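Local coordinates for protein beta-galactosidase (Geobacillus stearothermophilus, PDB 4OIF) that probably releases terminal non-reducing beta-D-galactose residues from beta-D-galactosides by hydrolysis, as a zinc-binding, trimeric glycoside hydrolase of family 42, at residues H135-L140 and E237-P242; F53-L58 and A92-L97. All blocks are in the same frame, centred on the assembly; numbering follows the deposited sequence. Where two conformers were deposited one is given.

Contact 1. Residues H135-L140 and E237-P242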
ATOM      1  N   HIS A 135      13.074  31.613  25.461  1.00 11.59           N
ATOM      2  CA  HIS A 135      12.663  32.365  26.643  1.00  8.59           C
ATOM      3  C   HIS A 135      12.212  31.460  27.792  1.00 10.09           C
ATOM      4  O   HIS A 135      12.617  31.644  28.952  1.00  7.06           O
ATOM      5  CB  HIS A 135      11.544  33.339  26.300  1.00  9.69           C
ATOM      6  CG  HIS A 135      11.081  34.143  27.473  1.00 15.16           C
ATOM      7  ND1 HIS A 135      11.921  34.980  28.177  1.00 15.15           N
ATOM      8  CD2 HIS A 135       9.879  34.207  28.095  1.00 12.91           C
ATOM      9  CE1 HIS A 135      11.252  35.540  29.168  1.00 18.45           C
ATOM     10  NE2 HIS A 135      10.009  35.090  29.138  1.00 18.52           N
ATOM     11  N   ILE A 136      11.362  30.486  27.492  1.00  7.76           N
ATOM     12  CA  ILE A 136      10.974  29.589  28.564  1.00  5.53           C
ATOM     13  C   ILE A 136      12.194  28.769  29.052  1.00  8.24           C
ATOM     14  O   ILE A 136      12.323  28.474  30.248  1.00 11.01           O
ATOM     15  CB  ILE A 136       9.817  28.680  28.140  1.00  9.21           C
ATOM     16  CG1 ILE A 136       9.237  27.981  29.366  1.00 10.03           C
ATOM     17  CG2 ILE A 136      10.240  27.690  27.067  1.00  5.88           C
ATOM     18  CD1 ILE A 136       7.863  27.433  29.123  1.00 12.87           C
ATOM     19  N   ASN A 137      13.115  28.439  28.154  1.00  4.53           N
ATOM     20  CA  ASN A 137      14.338  27.797  28.602  1.00  5.07           C
ATOM     21  C   ASN A 137      15.051  28.691  29.598  1.00  9.22           C
ATOM     22  O   ASN A 137      15.520  28.231  30.648  1.00  8.90           O
ATOM     23  CB  ASN A 137      15.242  27.473  27.427  1.00  6.73           C
ATOM     24  CG  ASN A 137      14.686  26.366  26.575  1.00  6.87           C
ATOM     25  OD1 ASN A 137      13.557  25.929  26.779  1.00 11.51           O
ATOM     26  ND2 ASN A 137      15.464  25.911  25.610  1.00  9.40           N
ATOM     27  N   ARG A 138      15.079  29.985  29.298  1.00  9.57           N
ATOM     28  CA  ARG A 138      15.694  30.938  30.209  1.00  8.25           C
ATOM     29  C   ARG A 138      14.998  30.987  31.575  1.00 10.65           C
ATOM     30  O   ARG A 138      15.668  30.999  32.596  1.00 16.95           O
ATOM     31  CB  ARG A 138      15.721  32.321  29.586  1.00 13.84           C
ATOM     32  CG  ARG A 138      16.346  33.376  30.468  1.00 16.65           C
ATOM     33  CD  ARG A 138      16.521  34.657  29.704  1.00 11.95           C
ATOM     34  NE  ARG A 138      17.430  34.487  28.575  1.00  8.03           N
ATOM     35  CZ  ARG A 138      18.754  34.523  28.684  1.00 22.11           C
ATOM     36  NH1 ARG A 138      19.314  34.720  29.873  1.00 16.36           N
ATOM     37  NH2 ARG A 138      19.516  34.359  27.609  1.00 23.71           N
ATOM     38  N   LEU A 139      13.667  31.011  31.604  1.00  8.35           N
ATOM     39  CA  LEU A 139      12.964  31.026  32.889  1.00  9.99           C
ATOM     40  C   LEU A 139      13.322  29.773  33.676  1.00 11.37           C
ATOM     41  O   LEU A 139      13.562  29.829  34.891  1.00 10.17           O
ATOM     42  CB  LEU A 139      11.440  31.127  32.703  1.00  7.95           C
ATOM     43  CG  LEU A 139      10.921  32.440  32.094  1.00 12.59           C
ATOM     44  CD1 LEU A 139       9.406  32.421  31.905  1.00  8.85           C
ATOM     45  CD2 LEU A 139      11.331  33.642  32.925  1.00  6.25           C
ATOM     46  N   LEU A 140      13.373  28.642  32.976  1.00  9.65           N
ATOM     47  CA  LEU A 140      13.719  27.388  33.633  1.00 12.99           C
ATOM     48  C   LEU A 140      15.118  27.445  34.246  1.00 13.91           C
ATOM     49  O   LEU A 140      15.281  27.105  35.420  1.00 12.54           O
ATOM     50  CB  LEU A 140      13.618  26.213  32.662  1.00  9.20           C
ATOM     51  CG  LEU A 140      12.205  25.682  32.389  1.00 15.66           C
ATOM     52  CD1 LEU A 140      12.232  24.741  31.206  1.00  5.44           C
ATOM     53  CD2 LEU A 140      11.593  25.007  33.620  1.00  3.73           C
ATOM     54  N   GLU A 237      20.869  25.112  19.251  1.00  4.44           N
ATOM     55  CA  GLU A 237      21.822  26.067  19.779  1.00  8.17           C
ATOM     56  C   GLU A 237      21.064  27.255  20.319  1.00  7.91           C
ATOM     57  O   GLU A 237      21.338  27.772  21.431  1.00  9.69           O
ATOM     58  CB  GLU A 237      22.809  26.490  18.689  1.00  5.60           C
ATOM     59  CG  GLU A 237      23.823  25.414  18.335  1.00  7.67           C
ATOM     60  CD  GLU A 237      24.844  25.199  19.456  1.00 26.29           C
ATOM     61  OE1 GLU A 237      24.982  26.132  20.286  1.00 17.52           O
ATOM     62  OE2 GLU A 237      25.504  24.122  19.508  1.00 11.68           O
ATOM     63  N   ASN A 238      20.072  27.660  19.534  1.00  7.51           N
ATOM     64  CA  ASN A 238      19.205  28.719  19.981  1.00 12.48           C
ATOM     65  C   ASN A 238      18.543  28.385  21.303  1.00  9.57           C
ATOM     66  O   ASN A 238      18.473  29.239  22.193  1.00  6.71           O
ATOM     67  CB  ASN A 238      18.131  29.033  18.959  1.00  9.79           C
ATOM     68  CG  ASN A 238      17.307  30.214  19.375  1.00  8.66           C
ATOM     69  OD1 ASN A 238      17.750  31.348  19.231  1.00 14.25           O
ATOM     70  ND2 ASN A 238      16.116  29.964  19.916  1.00  6.87           N
ATOM     71  N   GLU A 239      18.046  27.154  21.417  1.00 11.42           N
ATOM     72  CA  GLU A 239      17.454  26.676  22.671  1.00 11.36           C
ATOM     73  C   GLU A 239      18.435  26.817  23.829  1.00  9.89           C
ATOM     74  O   GLU A 239      18.071  27.295  24.896  1.00  7.51           O
ATOM     75  CB  GLU A 239      17.020  25.208  22.573  1.00  6.55           C
ATOM     76  CG  GLU A 239      15.663  24.965  21.945  1.00  7.57           C
ATOM     77  CD  GLU A 239      14.906  23.843  22.636  1.00  9.01           C
ATOM     78  OE1 GLU A 239      14.587  22.829  21.983  1.00  5.82           O
ATOM     79  OE2 GLU A 239      14.642  23.971  23.847  1.00 11.28           O
ATOM     80  N   ILE A 240      19.677  26.396  23.621  1.00  5.87           N
ATOM     81  CA  ILE A 240      20.579  26.243  24.747  1.00  9.15           C
ATOM     82  C   ILE A 240      21.344  27.498  25.118  1.00 16.27           C
ATOM     83  O   ILE A 240      22.079  27.479  26.103  1.00 10.68           O
ATOM     84  CB  ILE A 240      21.604  25.151  24.500  1.00  7.25           C
ATOM     85  CG1 ILE A 240      22.566  25.585  23.390  1.00 12.19           C
ATOM     86  CG2 ILE A 240      20.900  23.825  24.192  1.00 11.02           C
ATOM     87  CD1 ILE A 240      23.734  24.631  23.152  1.00  5.39           C
ATOM     88  N   VAL A 241      21.205  28.577  24.350  1.00 12.02           N
ATOM     89  CA  VAL A 241      21.879  29.819  24.773  1.00 19.12           C
ATOM     90  C   VAL A 241      21.774  30.145  26.298  1.00 14.19           C
ATOM     91  O   VAL A 241      22.805  30.308  26.977  1.00 12.98           O
ATOM     92  CB  VAL A 241      21.374  31.031  23.965  1.00 13.47           C
ATOM     93  CG1 VAL A 241      21.777  32.333  24.656  1.00 10.01           C
ATOM     94  CG2 VAL A 241      21.932  30.973  22.558  1.00  8.37           C
ATOM     95  N   PRO A 242      20.548  30.198  26.854  1.00 19.47           N
ATOM     96  CA  PRO A 242      20.479  30.554  28.281  1.00 10.02           C
ATOM     97  C   PRO A 242      20.966  29.437  29.195  1.00 14.66           C
ATOM     98  O   PRO A 242      21.357  29.669  30.339  1.00 13.19           O
ATOM     99  CB  PRO A 242      18.989  30.810  28.506  1.00 11.91           C
ATOM    100  CG  PRO A 242      18.316  29.918  27.511  1.00 20.37           C
ATOM    101  CD  PRO A 242      19.210  29.932  26.291  1.00 12.11           C
TER
HETATM  102  O   HOH W   1      12.033  24.613  24.756  1.00  8.19           O
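One face of the Arg138 guanidinium carries Pro242 CB, centred 3.6 Å above its plane, while the Asn137 amide holds Glu239 OE2 and Glu239 O in its own plane. These flat groups join neighbouring helices of the TIM barrel, 127-144 and 218-246, which run side by side in the same direction, with segment axes 7.9 Å apart and crossing at -28°. Asn137 does the polar work. Asn137 ND2 gives one hydrogen to Glu239 OE2 at 2.7 Å and the other to the backbone Glu239 O at 3.0 Å, so both N-H bonds are used and the amide is fixed in rotation. The first is almost straight, at 175°, and meets the anti lone pair of OE2; the second reaches the carbonyl from above its plane. A water donates to both Asn137 OD1 and Glu239 OE2, closing a small ring. Asparagine suits this place because one short side chain offers a two-hydrogen donor and an acceptor together. The buried carboxylate of Glu239 has further partners in Thr88 at OE2, and in Ser90 and Tyr159 at OE1, a setting that would probably favour its ionised form. Proline suits its place too: lacking an N-H, Pro242 kinks its helix, and Asn238 O is instead hydrogen-bonded by Gln134 NE2. Its compact ring fits close against the other helix, where Pro242 CG lies 3.7 Å from the backbone Arg138 N. Arg138 runs out extended from the backbone, then bends at chi3 (-62°), which lays the guanidinium back over the proline, with NH2 3.7 Å from Pro242 CB.

Contact 2. Residues F53-L58 and A92-L97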
ATOM      1  N   PHE A  53       7.147  17.369  28.182  1.00 10.03           N
ATOM      2  CA  PHE A  53       5.987  17.899  27.494  1.00  6.70           C
ATOM      3  C   PHE A  53       5.155  18.765  28.421  1.00 13.66           C
ATOM      4  O   PHE A  53       3.924  18.755  28.358  1.00 15.03           O
ATOM      5  CB  PHE A  53       5.160  16.755  26.912  1.00  9.20           C
ATOM      6  CG  PHE A  53       5.941  15.886  25.972  1.00 11.41           C
ATOM      7  CD1 PHE A  53       6.257  16.337  24.697  1.00 13.73           C
ATOM      8  CD2 PHE A  53       6.387  14.642  26.367  1.00 13.60           C
ATOM      9  CE1 PHE A  53       6.991  15.553  23.820  1.00 12.89           C
ATOM     10  CE2 PHE A  53       7.123  13.850  25.496  1.00 21.63           C
ATOM     11  CZ  PHE A  53       7.431  14.312  24.221  1.00 11.63           C
ATOM     12  N   ALA A  54       5.835  19.551  29.251  1.00 15.06           N
ATOM     13  CA  ALA A  54       5.170  20.288  30.325  1.00  8.21           C
ATOM     14  C   ALA A  54       4.923  21.774  30.040  1.00 10.90           C
ATOM     15  O   ALA A  54       4.576  22.526  30.957  1.00 13.97           O
ATOM     16  CB  ALA A  54       5.967  20.142  31.594  1.00  8.44           C
ATOM     17  N   TRP A  55       5.066  22.190  28.783  1.00 10.05           N
ATOM     18  CA  TRP A  55       4.905  23.600  28.433  1.00  8.78           C
ATOM     19  C   TRP A  55       3.524  24.125  28.833  1.00 10.24           C
ATOM     20  O   TRP A  55       3.392  25.167  29.486  1.00  7.90           O
ATOM     21  CB  TRP A  55       5.137  23.815  26.934  1.00  5.91           C
ATOM     22  CG  TRP A  55       5.466  25.256  26.575  1.00  8.45           C
ATOM     23  CD1 TRP A  55       5.116  26.377  27.272  1.00  5.23           C
ATOM     24  CD2 TRP A  55       6.219  25.712  25.441  1.00  8.43           C
ATOM     25  NE1 TRP A  55       5.592  27.502  26.639  1.00 10.74           N
ATOM     26  CE2 TRP A  55       6.279  27.122  25.518  1.00  5.97           C
ATOM     27  CE3 TRP A  55       6.845  25.066  24.368  1.00  6.39           C
ATOM     28  CZ2 TRP A  55       6.939  27.895  24.567  1.00  8.00           C
ATOM     29  CZ3 TRP A  55       7.505  25.839  23.427  1.00  9.13           C
ATOM     30  CH2 TRP A  55       7.548  27.238  23.533  1.00  4.98           C
ATOM     31  N   SER A  56       2.499  23.384  28.446  1.00  7.45           N
ATOM     32  CA  SER A  56       1.137  23.776  28.733  1.00  5.75           C
ATOM     33  C   SER A  56       0.878  23.795  30.244  1.00 10.18           C
ATOM     34  O   SER A  56      -0.004  24.507  30.710  1.00  9.04           O
ATOM     35  CB  SER A  56       0.171  22.833  28.014  1.00 10.52           C
ATOM     36  OG  SER A  56      -1.122  22.895  28.567  1.00 20.27           O
ATOM     37  N   ALA A  57       1.650  23.027  31.009  1.00 10.27           N
ATOM     38  CA  ALA A  57       1.511  23.033  32.462  1.00  8.67           C
ATOM     39  C   ALA A  57       2.297  24.177  33.080  1.00 12.32           C
ATOM     40  O   ALA A  57       1.962  24.657  34.160  1.00 12.47           O
ATOM     41  CB  ALA A  57       1.969  21.706  33.053  1.00  8.77           C
ATOM     42  N   LEU A  58       3.361  24.587  32.396  1.00  7.20           N
ATOM     43  CA  LEU A  58       4.218  25.662  32.867  1.00  7.51           C
ATOM     44  C   LEU A  58       3.664  27.025  32.454  1.00 14.68           C
ATOM     45  O   LEU A  58       3.774  28.004  33.188  1.00  9.46           O
ATOM     46  CB  LEU A  58       5.633  25.488  32.318  1.00  7.28           C
ATOM     47  CG  LEU A  58       6.378  24.286  32.886  1.00  7.52           C
ATOM     48  CD1 LEU A  58       7.663  24.037  32.118  1.00  6.49           C
ATOM     49  CD2 LEU A  58       6.671  24.567  34.346  1.00 10.32           C
ATOM     50  N   ALA A  92       6.670  19.853  22.417  1.00  4.41           N
ATOM     51  CA  ALA A  92       5.250  20.033  22.097  1.00  9.61           C
ATOM     52  C   ALA A  92       4.709  21.395  22.545  1.00  8.91           C
ATOM     53  O   ALA A  92       4.546  21.649  23.748  1.00  7.81           O
ATOM     54  CB  ALA A  92       4.418  18.909  22.719  1.00  6.52           C
ATOM     55  N   ARG A  93       4.403  22.259  21.581  1.00  7.17           N
ATOM     56  CA  ARG A  93       3.922  23.604  21.882  0.84  7.63           C
ATOM     57  C   ARG A  93       2.451  23.557  22.310  1.00  8.74           C
ATOM     58  O   ARG A  93       1.683  22.722  21.828  1.00 10.19           O
ATOM     59  CB  ARG A  93       4.135  24.527  20.662  0.84  8.19           C
ATOM     60  CG  ARG A  93       2.960  24.648  19.656  0.84 10.59           C
ATOM     61  CD  ARG A  93       2.917  23.558  18.586  0.84 11.28           C
ATOM     62  NE  ARG A  93       2.434  22.272  19.100  0.84 14.96           N
ATOM     63  CZ  ARG A  93       2.189  21.196  18.345  0.84 13.41           C
ATOM     64  NH1 ARG A  93       2.367  21.242  17.029  0.84 15.90           N
ATOM     65  NH2 ARG A  93       1.766  20.069  18.904  0.84  8.94           N
ATOM     66  N   PRO A  94       2.050  24.445  23.229  1.00  8.33           N
ATOM     67  CA  PRO A  94       0.637  24.512  23.641  1.00  8.31           C
ATOM     68  C   PRO A  94      -0.301  24.916  22.498  1.00 12.74           C
ATOM     69  O   PRO A  94       0.146  25.539  21.531  1.00 10.54           O
ATOM     70  CB  PRO A  94       0.647  25.575  24.741  1.00  9.20           C
ATOM     71  CG  PRO A  94       2.075  25.575  25.247  1.00  8.39           C
ATOM     72  CD  PRO A  94       2.909  25.321  24.045  1.00  7.80           C
ATOM     73  N   ALA A  95      -1.584  24.571  22.605  1.00  9.13           N
ATOM     74  CA  ALA A  95      -2.544  24.934  21.566  1.00  5.20           C
ATOM     75  C   ALA A  95      -2.699  26.467  21.390  1.00 15.40           C
ATOM     76  O   ALA A  95      -2.965  26.949  20.258  1.00  9.30           O
ATOM     77  CB  ALA A  95      -3.877  24.298  21.859  1.00  7.13           C
ATOM     78  N   TRP A  96      -2.512  27.239  22.472  1.00 10.23           N
ATOM     79  CA  TRP A  96      -2.655  28.700  22.346  1.00  7.54           C
ATOM     80  C   TRP A  96      -1.589  29.232  21.411  1.00  6.74           C
ATOM     81  O   TRP A  96      -1.851  30.121  20.596  1.00  8.20           O
ATOM     82  CB  TRP A  96      -2.610  29.444  23.706  1.00  6.50           C
ATOM     83  CG  TRP A  96      -1.419  29.216  24.620  1.00  8.82           C
ATOM     84  CD1 TRP A  96      -1.388  28.420  25.729  1.00  9.07           C
ATOM     85  CD2 TRP A  96      -0.124  29.823  24.535  1.00  9.86           C
ATOM     86  NE1 TRP A  96      -0.154  28.472  26.321  1.00  9.45           N
ATOM     87  CE2 TRP A  96       0.643  29.325  25.611  1.00  9.98           C
ATOM     88  CE3 TRP A  96       0.467  30.734  23.653  1.00 10.85           C
ATOM     89  CZ2 TRP A  96       1.970  29.696  25.820  1.00  8.28           C
ATOM     90  CZ3 TRP A  96       1.784  31.103  23.859  1.00 10.13           C
ATOM     91  CH2 TRP A  96       2.522  30.586  24.934  1.00 13.87           C
ATOM     92  N   LEU A  97      -0.403  28.643  21.498  1.00  9.16           N
ATOM     93  CA  LEU A  97       0.734  29.096  20.714  1.00  7.78           C
ATOM     94  C   LEU A  97       0.528  28.852  19.225  1.00  8.30           C
ATOM     95  O   LEU A  97       0.731  29.748  18.420  1.00 13.54           O
ATOM     96  CB  LEU A  97       2.010  28.412  21.198  1.00  7.71           C
ATOM     97  CG  LEU A  97       3.296  29.223  21.022  1.00 14.58           C
ATOM     98  CD1 LEU A  97       4.339  28.797  22.054  1.00 12.15           C
ATOM     99  CD2 LEU A  97       3.852  29.122  19.601  1.00  3.34           C
TER
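Trp55 holds CG anti to its backbone N (chi1 -160°), which turns the indole to Pro94, and Leu97, also anti, brings its CD1 to the far end of the same ring. Phe53 instead sets CG beside its backbone N (chi1 -58°), so that its ring edge meets Ala92. All this lies in the segments that follow two adjacent parallel strands of the TIM barrel, 47-50 and 83-87, each leading into a short helix. The centre is a CH-pi contact: Pro94 CD sits over one face of the Trp55 five-membered ring, 3.8 Å from its centroid and 21° off the normal. Proline suits both jobs here, giving polarised CH groups to an aromatic face and a rigid ring at the N-cap position of helix 95-100. Its CB lies on a face of Trp96, so the proline touches two indoles, and Glu59 takes both of their N-H groups, with OE1 for Trp55 NE1 and O for Trp96 NE1. An alanine in place of Trp55 would remove the face under Pro94, the surface against Leu97 and the bond to Glu59, and would probably loosen the two segments from each other. On a neighbouring subunit, Ser197 OG hydrogen-bonds Ser56 N and Trp196 meets the Phe53 ring, so the trimer interface reaches this spot. Phe53 also touches Arg119 and Asn157, both predicted to bind substrate, consistent with a place in the pocket wall. Ala92, which also packs on Trp196 of that subunit, brings CB to 3.7 Å from Phe53 CD1, near the plane of the ring.

From the N terminus, the chain leaves strand 47-50, forms 53-58, passes through helix 68-79 and strand 83-87, and closes contact 2 at 92-97, a loop of 33 residues that holds that helix and that strand. It then runs past the zinc ligand Cys123 into helix 127-144, where contact 1 opens. A longer excursion of 96 residues, holding strand 150-154 and the other three zinc cysteines, ends in helix 218-246. The contacts are in series, neither nested nor crossed. Contact 2 ties segments following adjacent barrel strands, contact 1 ties two outer helices, and they meet directly where Ile136 CD1 packs 3.4 Å from Trp55 NE1.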